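Local coordinates for endo-1,3-beta-glucanase (Streptomyces sioyaensis, PDB 3DGT), which probably hydrolyses internal linkages of 1,3-beta-glucans, the chain here being the family 16 catalytic domain of a longer protein, at residues S10-L14 against T87-F92; V50-T54 against W80-R84; E142-M146 against A205-S209; G176-P182 against V210-Q216. The contacts are given in a common frame with arbitrary orientation. Numbering follows the deposited sequence.

Contact 1 (S10-L14 against T87-F92); sequences SQVFL and TTRTDF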
loop_
_atom_site.group_PDB
_atom_site.type_symbol
_atom_site.label_atom_id
_atom_site.label_comp_id
_atom_site.label_asym_id
_atom_site.label_seq_id
_atom_site.Cartn_x
_atom_site.Cartn_y
_atom_site.Cartn_z
ATOM N N SER A 10 12.942 7.807 15.999
ATOM C CA SER A 10 13.608 6.526 16.194
ATOM C C SER A 10 13.093 5.516 15.191
ATOM O O SER A 10 11.947 5.589 14.758
ATOM C CB SER A 10 13.355 5.999 17.602
ATOM O OG SER A 10 14.002 6.808 18.560
ATOM N N GLN A 11 13.948 4.571 14.838
ATOM C CA GLN A 11 13.569 3.517 13.911
ATOM C C GLN A 11 12.771 2.424 14.611
ATOM O O GLN A 11 13.212 1.858 15.611
ATOM C CB GLN A 11 14.811 2.915 13.268
ATOM C CG GLN A 11 14.507 1.800 12.278
ATOM C CD GLN A 11 15.757 1.265 11.621
ATOM O OE1 GLN A 11 16.512 2.014 10.997
ATOM N NE2 GLN A 11 15.985 -0.039 11.754
ATOM N N VAL A 12 11.602 2.124 14.056
ATOM C CA VAL A 12 10.770 1.017 14.527
ATOM C C VAL A 12 10.931 -0.193 13.604
ATOM O O VAL A 12 11.023 -1.324 14.068
ATOM C CB VAL A 12 9.282 1.449 14.601
ATOM C CG1 VAL A 12 8.395 0.286 14.987
ATOM C CG2 VAL A 12 9.106 2.598 15.595
ATOM N N PHE A 13 10.971 0.055 12.295
ATOM C CA PHE A 13 11.087 -1.013 11.294
ATOM C C PHE A 13 11.826 -0.459 10.096
ATOM O O PHE A 13 11.557 0.658 9.663
ATOM C CB PHE A 13 9.689 -1.477 10.850
ATOM C CG PHE A 13 9.690 -2.473 9.705
ATOM C CD1 PHE A 13 9.732 -3.836 9.961
ATOM C CD2 PHE A 13 9.635 -2.046 8.372
ATOM C CE1 PHE A 13 9.721 -4.771 8.914
ATOM C CE2 PHE A 13 9.620 -2.969 7.321
ATOM C CZ PHE A 13 9.660 -4.330 7.590
ATOM N N LEU A 14 12.743 -1.236 9.544
ATOM C CA LEU A 14 13.310 -0.887 8.246
ATOM C C LEU A 14 13.675 -2.142 7.487
ATOM O O LEU A 14 14.467 -2.948 7.960
ATOM C CB LEU A 14 14.542 0.022 8.383
ATOM C CG LEU A 14 15.300 0.320 7.075
ATOM C CD1 LEU A 14 14.466 1.151 6.110
ATOM C CD2 LEU A 14 16.609 1.026 7.372
ATOM N N THR A 87 3.751 -7.353 6.159
ATOM C CA THR A 87 4.684 -7.479 7.272
ATOM C C THR A 87 4.221 -8.593 8.199
ATOM O O THR A 87 3.020 -8.776 8.444
ATOM C CB THR A 87 4.859 -6.163 8.061
ATOM O OG1 THR A 87 3.576 -5.646 8.442
ATOM C CG2 THR A 87 5.614 -5.133 7.219
ATOM N N THR A 88 5.180 -9.359 8.705
ATOM C CA THR A 88 4.888 -10.300 9.777
ATOM C C THR A 88 4.357 -9.533 10.989
ATOM O O THR A 88 3.451 -10.004 11.675
ATOM C CB THR A 88 6.136 -11.088 10.166
ATOM O OG1 THR A 88 7.214 -10.180 10.364
ATOM C CG2 THR A 88 6.529 -12.036 9.047
ATOM N N ARG A 89 4.922 -8.348 11.234
ATOM C CA ARG A 89 4.498 -7.495 12.339
ATOM C C ARG A 89 3.147 -6.830 12.081
ATOM O O ARG A 89 2.838 -6.391 10.970
ATOM C CB ARG A 89 5.571 -6.448 12.603
ATOM C CG ARG A 89 6.831 -7.012 13.227
ATOM C CD ARG A 89 7.898 -5.946 13.385
ATOM N NE ARG A 89 7.510 -4.944 14.376
ATOM C CZ ARG A 89 8.252 -3.882 14.682
ATOM N NH1 ARG A 89 9.427 -3.676 14.080
ATOM N NH2 ARG A 89 7.822 -3.030 15.604
ATOM N N THR A 90 2.360 -6.747 13.149
ATOM C CA THR A 90 1.046 -6.124 13.128
ATOM C C THR A 90 0.935 -5.036 14.189
ATOM O O THR A 90 -0.157 -4.535 14.438
ATOM C CB THR A 90 -0.078 -7.142 13.411
ATOM O OG1 THR A 90 0.118 -7.738 14.704
ATOM C CG2 THR A 90 -0.109 -8.228 12.361
ATOM N N ASP A 91 2.059 -4.660 14.788
ATOM C CA ASP A 91 2.033 -3.869 16.027
ATOM C C ASP A 91 2.145 -2.356 15.849
ATOM O O ASP A 91 2.015 -1.624 16.823
ATOM C CB ASP A 91 3.127 -4.348 16.980
ATOM C CG ASP A 91 4.503 -4.257 16.370
ATOM O OD1 ASP A 91 4.890 -5.215 15.664
ATOM O OD2 ASP A 91 5.200 -3.239 16.600
ATOM N N PHE A 92 2.392 -1.894 14.621
ATOM C CA PHE A 92 2.685 -0.481 14.352
ATOM C C PHE A 92 1.555 0.442 14.788
ATOM O O PHE A 92 0.457 0.379 14.246
ATOM C CB PHE A 92 2.972 -0.265 12.865
ATOM C CG PHE A 92 4.052 -1.173 12.306
ATOM C CD1 PHE A 92 5.302 -1.247 12.904
ATOM C CD2 PHE A 92 3.813 -1.939 11.169
ATOM C CE1 PHE A 92 6.300 -2.076 12.380
ATOM C CE2 PHE A 92 4.805 -2.773 10.634
ATOM C CZ PHE A 92 6.044 -2.845 11.247
#

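Contact 2 (V50-T54 against W80-R84); sequences VESMT and WTSGR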
loop_
_atom_site.group_PDB
_atom_site.type_symbol
_atom_site.label_atom_id
_atom_site.label_comp_id
_atom_site.label_asym_id
_atom_site.label_seq_id
_atom_site.Cartn_x
_atom_site.Cartn_y
_atom_site.Cartn_z
ATOM N N VAL A 50 -7.910 -9.930 -11.228
ATOM C CA VAL A 50 -7.897 -11.210 -11.949
ATOM C C VAL A 50 -6.653 -12.089 -11.766
ATOM O O VAL A 50 -6.622 -13.227 -12.225
ATOM C CB VAL A 50 -8.156 -11.021 -13.463
ATOM C CG1 VAL A 50 -9.489 -10.296 -13.701
ATOM C CG2 VAL A 50 -7.000 -10.278 -14.130
ATOM N N GLU A 51 -5.629 -11.575 -11.097
ATOM C CA GLU A 51 -4.399 -12.337 -10.945
ATOM C C GLU A 51 -4.510 -13.340 -9.811
ATOM O O GLU A 51 -5.350 -13.196 -8.912
ATOM C CB GLU A 51 -3.214 -11.396 -10.677
ATOM C CG GLU A 51 -3.009 -11.023 -9.197
ATOM C CD GLU A 51 -4.115 -10.161 -8.617
ATOM O OE1 GLU A 51 -4.696 -9.336 -9.358
ATOM O OE2 GLU A 51 -4.384 -10.297 -7.397
ATOM N N SER A 52 -3.625 -14.334 -9.845
ATOM C CA SER A 52 -3.348 -15.158 -8.687
ATOM C C SER A 52 -1.997 -14.703 -8.124
ATOM O O SER A 52 -1.018 -14.589 -8.859
ATOM C CB SER A 52 -3.298 -16.629 -9.099
ATOM O OG SER A 52 -3.041 -17.468 -7.981
ATOM N N MET A 53 -1.951 -14.426 -6.824
ATOM C CA MET A 53 -0.712 -13.993 -6.178
ATOM C C MET A 53 0.154 -15.217 -5.896
ATOM O O MET A 53 -0.362 -16.301 -5.597
ATOM C CB MET A 53 -1.007 -13.198 -4.890
ATOM C CG MET A 53 -1.768 -11.901 -5.134
ATOM S SD MET A 53 -0.709 -10.770 -6.051
ATOM C CE MET A 53 -1.615 -9.233 -5.967
ATOM N N THR A 54 1.470 -15.047 -6.000
ATOM C CA THR A 54 2.387 -16.161 -5.748
ATOM C C THR A 54 3.582 -15.733 -4.933
ATOM O O THR A 54 3.855 -14.536 -4.781
ATOM C CB THR A 54 2.928 -16.820 -7.042
ATOM O OG1 THR A 54 4.114 -16.133 -7.474
ATOM C CG2 THR A 54 1.875 -16.869 -8.155
ATOM N N TRP A 80 -2.795 -14.329 -15.342
ATOM C CA TRP A 80 -2.012 -13.319 -14.639
ATOM C C TRP A 80 -1.595 -13.783 -13.261
ATOM O O TRP A 80 -2.393 -14.364 -12.526
ATOM C CB TRP A 80 -2.802 -12.012 -14.506
ATOM C CG TRP A 80 -2.836 -11.190 -15.766
ATOM C CD1 TRP A 80 -3.832 -11.158 -16.697
ATOM C CD2 TRP A 80 -1.822 -10.290 -16.224
ATOM N NE1 TRP A 80 -3.499 -10.290 -17.713
ATOM C CE2 TRP A 80 -2.269 -9.745 -17.446
ATOM C CE3 TRP A 80 -0.565 -9.902 -15.724
ATOM C CZ2 TRP A 80 -1.516 -8.824 -18.176
ATOM C CZ3 TRP A 80 0.187 -8.975 -16.448
ATOM C CH2 TRP A 80 -0.299 -8.442 -17.661
ATOM N N THR A 81 -0.331 -13.528 -12.927
ATOM C CA THR A 81 0.166 -13.687 -11.559
ATOM C C THR A 81 0.813 -12.392 -11.115
ATOM O O THR A 81 1.228 -11.589 -11.940
ATOM C CB THR A 81 1.202 -14.834 -11.412
ATOM O OG1 THR A 81 2.245 -14.685 -12.388
ATOM C CG2 THR A 81 0.528 -16.192 -11.565
ATOM N N SER A 82 0.878 -12.172 -9.804
ATOM C CA SER A 82 1.614 -11.036 -9.275
ATOM C C SER A 82 2.039 -11.334 -7.847
ATOM O O SER A 82 1.995 -12.489 -7.415
ATOM C CB SER A 82 0.767 -9.764 -9.349
ATOM O OG SER A 82 1.590 -8.626 -9.166
ATOM N N GLY A 83 2.460 -10.300 -7.122
ATOM C CA GLY A 83 2.913 -10.448 -5.740
ATOM C C GLY A 83 2.145 -9.553 -4.793
ATOM O O GLY A 83 1.687 -8.468 -5.168
ATOM N N ARG A 84 2.013 -10.040 -3.565
ATOM C CA ARG A 84 1.330 -9.341 -2.465
ATOM C C ARG A 84 1.947 -9.829 -1.174
ATOM O O ARG A 84 1.735 -10.977 -0.769
ATOM C CB ARG A 84 -0.174 -9.648 -2.475
ATOM C CG ARG A 84 -0.978 -8.957 -1.381
ATOM C CD ARG A 84 -2.459 -9.276 -1.539
ATOM N NE ARG A 84 -3.252 -8.897 -0.365
ATOM C CZ ARG A 84 -4.390 -8.201 -0.411
ATOM N NH1 ARG A 84 -4.893 -7.784 -1.569
ATOM N NH2 ARG A 84 -5.033 -7.920 0.722
HETATM O O HOH W 1 -5.624 -14.128 -14.744
HETATM O O HOH W 2 2.703 -12.785 -3.026
#

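Contact 3 (E142-M146 against A205-S209); sequences ELDIM and AIRFS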
loop_
_atom_site.group_PDB
_atom_site.type_symbol
_atom_site.label_atom_id
_atom_site.label_comp_id
_atom_site.label_asym_id
_atom_site.label_seq_id
_atom_site.Cartn_x
_atom_site.Cartn_y
_atom_site.Cartn_z
ATOM N N GLU A 142 -8.234 1.094 7.263
ATOM C CA GLU A 142 -7.265 0.898 6.187
ATOM C C GLU A 142 -6.650 2.238 5.840
ATOM O O GLU A 142 -7.362 3.218 5.633
ATOM C CB GLU A 142 -7.926 0.309 4.944
ATOM C CG GLU A 142 -6.943 0.113 3.779
ATOM C CD GLU A 142 -7.516 -0.707 2.650
ATOM O OE1 GLU A 142 -8.385 -1.565 2.904
ATOM O OE2 GLU A 142 -7.070 -0.521 1.499
ATOM N N LEU A 143 -5.324 2.275 5.791
ATOM C CA LEU A 143 -4.621 3.475 5.382
ATOM C C LEU A 143 -3.888 3.187 4.090
ATOM O O LEU A 143 -2.900 2.459 4.078
ATOM C CB LEU A 143 -3.647 3.928 6.472
ATOM C CG LEU A 143 -4.226 4.120 7.877
ATOM C CD1 LEU A 143 -3.135 4.483 8.876
ATOM C CD2 LEU A 143 -5.330 5.166 7.896
ATOM N N ASP A 144 -4.415 3.720 2.994
ATOM C CA ASP A 144 -3.805 3.539 1.690
ATOM C C ASP A 144 -2.824 4.670 1.461
ATOM O O ASP A 144 -3.223 5.806 1.223
ATOM C CB ASP A 144 -4.881 3.502 0.606
ATOM C CG ASP A 144 -5.823 2.332 0.776
ATOM O OD1 ASP A 144 -5.339 1.216 1.082
ATOM O OD2 ASP A 144 -7.043 2.505 0.577
ATOM N N ILE A 145 -1.537 4.354 1.578
ATOM C CA ILE A 145 -0.483 5.382 1.526
ATOM C C ILE A 145 -0.113 5.739 0.081
ATOM O O ILE A 145 0.179 6.903 -0.238
ATOM C CB ILE A 145 0.759 4.944 2.328
ATOM C CG1 ILE A 145 0.347 4.479 3.733
ATOM C CG2 ILE A 145 1.800 6.076 2.401
ATOM C CD1 ILE A 145 1.504 3.878 4.534
ATOM N N MET A 146 -0.131 4.728 -0.786
ATOM C CA MET A 146 -0.008 4.932 -2.218
ATOM C C MET A 146 -0.876 3.905 -2.930
ATOM O O MET A 146 -0.756 2.705 -2.675
ATOM C CB MET A 146 1.454 4.792 -2.668
ATOM C CG MET A 146 1.709 4.988 -4.184
ATOM S SD MET A 146 1.140 3.661 -5.314
ATOM C CE MET A 146 2.126 2.284 -4.735
ATOM N N ALA A 205 -4.763 13.277 14.004
ATOM C CA ALA A 205 -4.716 13.440 12.554
ATOM C C ALA A 205 -3.822 12.419 11.894
ATOM O O ALA A 205 -2.851 11.942 12.482
ATOM C CB ALA A 205 -4.250 14.844 12.191
ATOM N N ILE A 206 -4.176 12.097 10.660
ATOM C CA ILE A 206 -3.346 11.271 9.794
ATOM C C ILE A 206 -3.066 12.093 8.530
ATOM O O ILE A 206 -3.993 12.639 7.917
ATOM C CB ILE A 206 -4.021 9.907 9.516
ATOM C CG1 ILE A 206 -4.000 9.080 10.815
ATOM C CG2 ILE A 206 -3.337 9.174 8.339
ATOM C CD1 ILE A 206 -4.857 7.816 10.800
ATOM N N ARG A 207 -1.789 12.238 8.174
ATOM C CA ARG A 207 -1.418 13.027 6.998
ATOM C C ARG A 207 -0.664 12.182 5.999
ATOM O O ARG A 207 0.298 11.501 6.358
ATOM C CB ARG A 207 -0.600 14.285 7.351
ATOM C CG ARG A 207 0.598 14.093 8.261
ATOM C CD ARG A 207 1.081 15.424 8.850
ATOM N NE ARG A 207 -0.006 16.126 9.523
ATOM C CZ ARG A 207 -0.156 16.239 10.843
ATOM N NH1 ARG A 207 0.735 15.733 11.684
ATOM N NH2 ARG A 207 -1.208 16.877 11.319
ATOM N N PHE A 208 -1.121 12.219 4.750
ATOM C CA PHE A 208 -0.464 11.506 3.660
ATOM C C PHE A 208 0.309 12.473 2.789
ATOM O O PHE A 208 -0.212 13.540 2.416
ATOM C CB PHE A 208 -1.487 10.792 2.785
ATOM C CG PHE A 208 -2.305 9.753 3.509
ATOM C CD1 PHE A 208 -1.828 8.451 3.661
ATOM C CD2 PHE A 208 -3.566 10.063 4.003
ATOM C CE1 PHE A 208 -2.606 7.492 4.304
ATOM C CE2 PHE A 208 -4.347 9.100 4.644
ATOM C CZ PHE A 208 -3.864 7.818 4.797
ATOM N N SER A 209 1.546 12.094 2.471
ATOM C CA SER A 209 2.423 12.929 1.650
ATOM C C SER A 209 3.142 12.143 0.564
ATOM O O SER A 209 3.291 10.921 0.651
ATOM C CB SER A 209 3.434 13.662 2.529
ATOM O OG SER A 209 4.186 12.764 3.321
HETATM O O HOH W 3 1.220 9.277 -0.404
#

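Contact 4 (G176-P182 against V210-Q216); sequences GNSTACP and VDGVTYQ. Unlike the reference sequence in segment 176-182: Ser178 (reference Leu).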
loop_
_atom_site.group_PDB
_atom_site.type_symbol
_atom_site.label_atom_id
_atom_site.label_comp_id
_atom_site.label_asym_id
_atom_site.label_seq_id
_atom_site.Cartn_x
_atom_site.Cartn_y
_atom_site.Cartn_z
ATOM N N GLY A 176 -10.077 10.442 0.853
ATOM C CA GLY A 176 -8.855 10.408 0.059
ATOM C C GLY A 176 -8.705 11.487 -0.989
ATOM O O GLY A 176 -9.615 12.286 -1.239
ATOM N N ASN A 177 -7.527 11.498 -1.603
ATOM C CA ASN A 177 -7.172 12.506 -2.590
ATOM C C ASN A 177 -6.150 11.905 -3.542
ATOM O O ASN A 177 -5.558 10.867 -3.249
ATOM C CB ASN A 177 -6.572 13.722 -1.873
ATOM C CG ASN A 177 -6.481 14.973 -2.745
ATOM O OD1 ASN A 177 -5.726 15.899 -2.416
ATOM N ND2 ASN A 177 -7.235 15.023 -3.830
ATOM N N SER A 178 -5.944 12.553 -4.678
ATOM C CA SER A 178 -4.883 12.184 -5.594
ATOM C C SER A 178 -4.109 13.443 -5.954
ATOM O O SER A 178 -4.635 14.560 -5.868
ATOM C CB SER A 178 -5.454 11.532 -6.853
ATOM O OG SER A 178 -6.388 12.403 -7.477
ATOM N N THR A 179 -2.851 13.256 -6.340
ATOM C CA THR A 179 -2.021 14.356 -6.826
ATOM C C THR A 179 -0.905 13.795 -7.697
ATOM O O THR A 179 -0.507 12.637 -7.529
ATOM C CB THR A 179 -1.452 15.175 -5.633
ATOM O OG1 THR A 179 -1.003 16.460 -6.090
ATOM C CG2 THR A 179 -0.310 14.448 -4.944
ATOM N N ALA A 180 -0.406 14.602 -8.629
ATOM C CA ALA A 180 0.727 14.208 -9.458
ATOM C C ALA A 180 1.988 14.073 -8.606
ATOM O O ALA A 180 2.147 14.773 -7.597
ATOM C CB ALA A 180 0.948 15.232 -10.566
ATOM N N CYS A 181 2.896 13.183 -8.996
ATOM C CA CYS A 181 4.174 13.141 -8.298
ATOM C C CYS A 181 4.937 14.429 -8.583
ATOM O O CYS A 181 4.969 14.896 -9.723
ATOM C CB CYS A 181 4.994 11.930 -8.710
ATOM S SG CYS A 181 4.442 10.409 -7.926
ATOM N N PRO A 182 5.508 15.036 -7.537
ATOM C CA PRO A 182 6.367 16.193 -7.760
ATOM C C PRO A 182 7.586 15.900 -8.643
ATOM O O PRO A 182 8.183 14.817 -8.557
ATOM C CB PRO A 182 6.815 16.570 -6.343
ATOM C CG PRO A 182 5.750 16.028 -5.453
ATOM C CD PRO A 182 5.348 14.743 -6.101
ATOM N N VAL A 210 3.577 12.872 -0.460
ATOM C CA VAL A 210 4.456 12.338 -1.489
ATOM C C VAL A 210 5.641 13.287 -1.615
ATOM O O VAL A 210 5.469 14.501 -1.711
ATOM C CB VAL A 210 3.733 12.116 -2.855
ATOM C CG1 VAL A 210 3.097 13.414 -3.378
ATOM C CG2 VAL A 210 4.707 11.538 -3.893
ATOM N N ASP A 211 6.842 12.720 -1.581
ATOM C CA ASP A 211 8.088 13.499 -1.619
ATOM C C ASP A 211 8.060 14.660 -0.626
ATOM O O ASP A 211 8.504 15.774 -0.928
ATOM C CB ASP A 211 8.362 14.005 -3.037
ATOM C CG ASP A 211 8.543 12.886 -4.039
ATOM O OD1 ASP A 211 8.983 11.780 -3.652
ATOM O OD2 ASP A 211 8.239 13.130 -5.218
ATOM N N GLY A 212 7.521 14.386 0.557
ATOM C CA GLY A 212 7.486 15.378 1.624
ATOM C C GLY A 212 6.372 16.411 1.541
ATOM O O GLY A 212 6.325 17.324 2.380
ATOM N N VAL A 213 5.464 16.271 0.566
ATOM C CA VAL A 213 4.394 17.256 0.354
ATOM C C VAL A 213 3.040 16.653 0.718
ATOM O O VAL A 213 2.607 15.675 0.119
ATOM C CB VAL A 213 4.375 17.779 -1.097
ATOM C CG1 VAL A 213 3.434 18.985 -1.196
ATOM C CG2 VAL A 213 5.785 18.194 -1.541
ATOM N N THR A 214 2.367 17.248 1.699
ATOM C CA THR A 214 1.109 16.699 2.197
ATOM C C THR A 214 -0.054 17.000 1.261
ATOM O O THR A 214 -0.280 18.162 0.896
ATOM C CB THR A 214 0.822 17.211 3.619
ATOM O OG1 THR A 214 1.878 16.771 4.490
ATOM C CG2 THR A 214 -0.523 16.677 4.130
ATOM N N TYR A 215 -0.785 15.954 0.866
ATOM C CA TYR A 215 -1.937 16.132 -0.033
ATOM C C TYR A 215 -3.281 15.673 0.510
ATOM O O TYR A 215 -4.318 16.094 -0.001
ATOM C CB TYR A 215 -1.682 15.585 -1.452
ATOM C CG TYR A 215 -1.407 14.098 -1.590
ATOM C CD1 TYR A 215 -0.172 13.557 -1.251
ATOM C CD2 TYR A 215 -2.367 13.245 -2.143
ATOM C CE1 TYR A 215 0.076 12.201 -1.404
ATOM C CE2 TYR A 215 -2.120 11.896 -2.309
ATOM C CZ TYR A 215 -0.894 11.380 -1.939
ATOM O OH TYR A 215 -0.627 10.029 -2.100
ATOM N N GLN A 216 -3.265 14.843 1.548
ATOM C CA GLN A 216 -4.490 14.435 2.222
ATOM C C GLN A 216 -4.277 14.394 3.719
ATOM O O GLN A 216 -3.294 13.829 4.199
ATOM C CB GLN A 216 -4.975 13.068 1.720
ATOM C CG GLN A 216 -6.224 12.538 2.458
ATOM C CD GLN A 216 -7.483 13.347 2.154
ATOM O OE1 GLN A 216 -7.802 13.597 0.991
ATOM N NE2 GLN A 216 -8.203 13.759 3.199
#

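Contact 1 (S10-L14 against T87-F92)
Arg89 reaches across to the backbone of the other segment in an m,t,p rotamer that brings its guanidinium beside Val12. There NH1 of Arg89 donates to O of Val12 at 2.8 Å, with the acceptor near the guanidinium plane. Asp91, with chi1 in the p well, steadies this planar group from its own segment: Arg89 NE lies 2.9 Å from Asp91 OD1 and Arg89 NH2 2.8 Å from Asp91 OD2, a bidentate salt bridge. Arginine suits the place because it can satisfy a carboxylate and a carbonyl together. Thr87 takes the p rotamer, and its OG1 donates to Arg89 O at 2.7 Å, bridging the start of the loop, and accepts from Val238 N, while its CG2 sits 4.1 Å from Phe13 CZ. Phe13 (t) and Phe92 (m) form an offset edge-to-face pair, the edge of Phe92 toward the face of Phe13, with centroids 5.8 Å apart and planes at 69°. Val12 CG1 closes the apolar patch, 4.0 Å from Phe92 CD1. Val12 and Phe13 form a classic beta bulge opposite Val273 of strand 266-276: a kinked strand of the family 16 beta-sandwich, met by the loop that leaves strand 80-87.

Contact 2 (V50-T54 against W80-R84)
Three backbone hydrogen bonds join the segments in a parallel ladder: Ser52 N to Trp80 O (3.0 Å), Ser82 N to Ser52 O (3.2 Å) and Thr54 N to Ser82 O (3.0 Å). Waters extend it. Water 1 donates to Val50 O and accepts from Trp80 N, both at 2.9 Å; water 2 lies 2.7 Å from Thr54 O and 2.9 Å from Arg84 N. Ser52 and Thr81 share one face, where Thr54 CG2 meets Thr81 CG2 at 3.7 Å. On the other, the flexible thioether of Met53 packs on the main chain, its SD 3.3 Å from both Ser82 C and Gly83 C. Small Ser82 leaves room for Glu51, whose CG lies 4.0 Å from Ser82 CB. Farther out, Glu51 OE1 accepts from Met244 N, Ser82 OG hydrogen-bonds to Val242 O, and Arg84 forms a salt bridge with Asp33 and a hydrogen bond with Tyr38. Strand 52-53 is a short parallel partner of strand 80-87, which pairs antiparallel with strands 30-32, 68-74 and 236-244.

Contact 3 (E142-M146 against A205-S209)
The ring of Phe208 is the bump of this contact, and the hollow that takes it is lined by Leu143, Asp144 and Ile145. Its CZ comes 4.2 Å from Leu143 CB, which lies near the ring plane at the edge. CE1 of Phe208 approaches the backbone at Asp144 O (3.6 Å), and CD1 of Phe208 lies 4.0 Å from Ile145 CA; the branch of Ile145 adds its CG1, 4.3 Å from Phe208 CE1. A flat, wide side chain suits this gap, since it spans the distance between strands whose axes come no closer than 9.5 Å, inclined at 26°. One step along, Leu143 fills the space beside Ile206, with Leu143 CD2 and Ile206 CD1 4.0 Å apart. At the far end the walls leave a small gap, occupied by water 3, which donates to Ile145 O (2.6 Å) and Ser209 O (2.8 Å).

The two strands belong to opposing layers of the sandwich, and Met195 and Ala157 also touch Phe208. Ile145 and Met146 form a classic bulge against Phe123, and ELDIM followed by Glu147 matches the family's ExDxxE active-site signature. The chemistry is therefore divided across one strand: hydrocarbon of Leu143 turns into the core, while Asp144 points the other way, keeping its carboxylate out of the apolar layer.

Contact 4 (G176-P182 against V210-Q216)
Two successive residues, Tyr215 and Gln216, both turn toward the 176-182 segment, because they form a classic beta bulge opposite Phe208. The bulge presents the Tyr215 ring to Thr179, whose CG2 methyl stands 3.7 Å from the ring centroid and 18° off its normal, a CH-pi contact. Threonine suits this place, offering a methyl to the ring; the same CG2 is 3.9 Å from Val210 CG1. Gln216 lies alongside the start of the other strand, its OE1 3.1 Å from Asn177 CB. At the other end rigid Pro182 packs its CD on Val210 CG1 (3.8 Å). Asp211 and Gly212, both at positive phi, occupy the corners of a type I' turn, where Val210 N donates a hydrogen bond to Val213 O (3.0 Å) and Val213 N to Val210 O (2.9 Å). Cys181 is in a disulfide with Cys186, and Asp211 OD1 accepts a hydrogen bond from Thr192 N. Strand 176-179 pairs with strand 155-160, reached also by Tyr215 OH through Thr155, and strand 213-216 with strand 205-210, so the segments come from different strand pairs, their axes 6.3 Å apart at closest and inclined at 133°.

Contacts 3 and 4 form one neighbourhood, their centres 10 Å apart: strands 205-210 and 213-219 are a hairpin, with probable hydrogen bonds from Phe208 N to Gln216 O (2.8 Å) and from Tyr215 N to Phe208 O (2.9 Å). Contact 2 lies across the chain's centre from both, 25 Å from contact 3 and 28 Å from contact 4, centre to centre. It is nested inside the loop closed by contact 1, and strand 80-87 connects the two. The Phe13 side chain of contact 1 is about 11 Å from the magnesium ion bound by Asp16, Gly66 and Asp269; that of Asp211 in contact 4 is about 11 Å from that of Asp269.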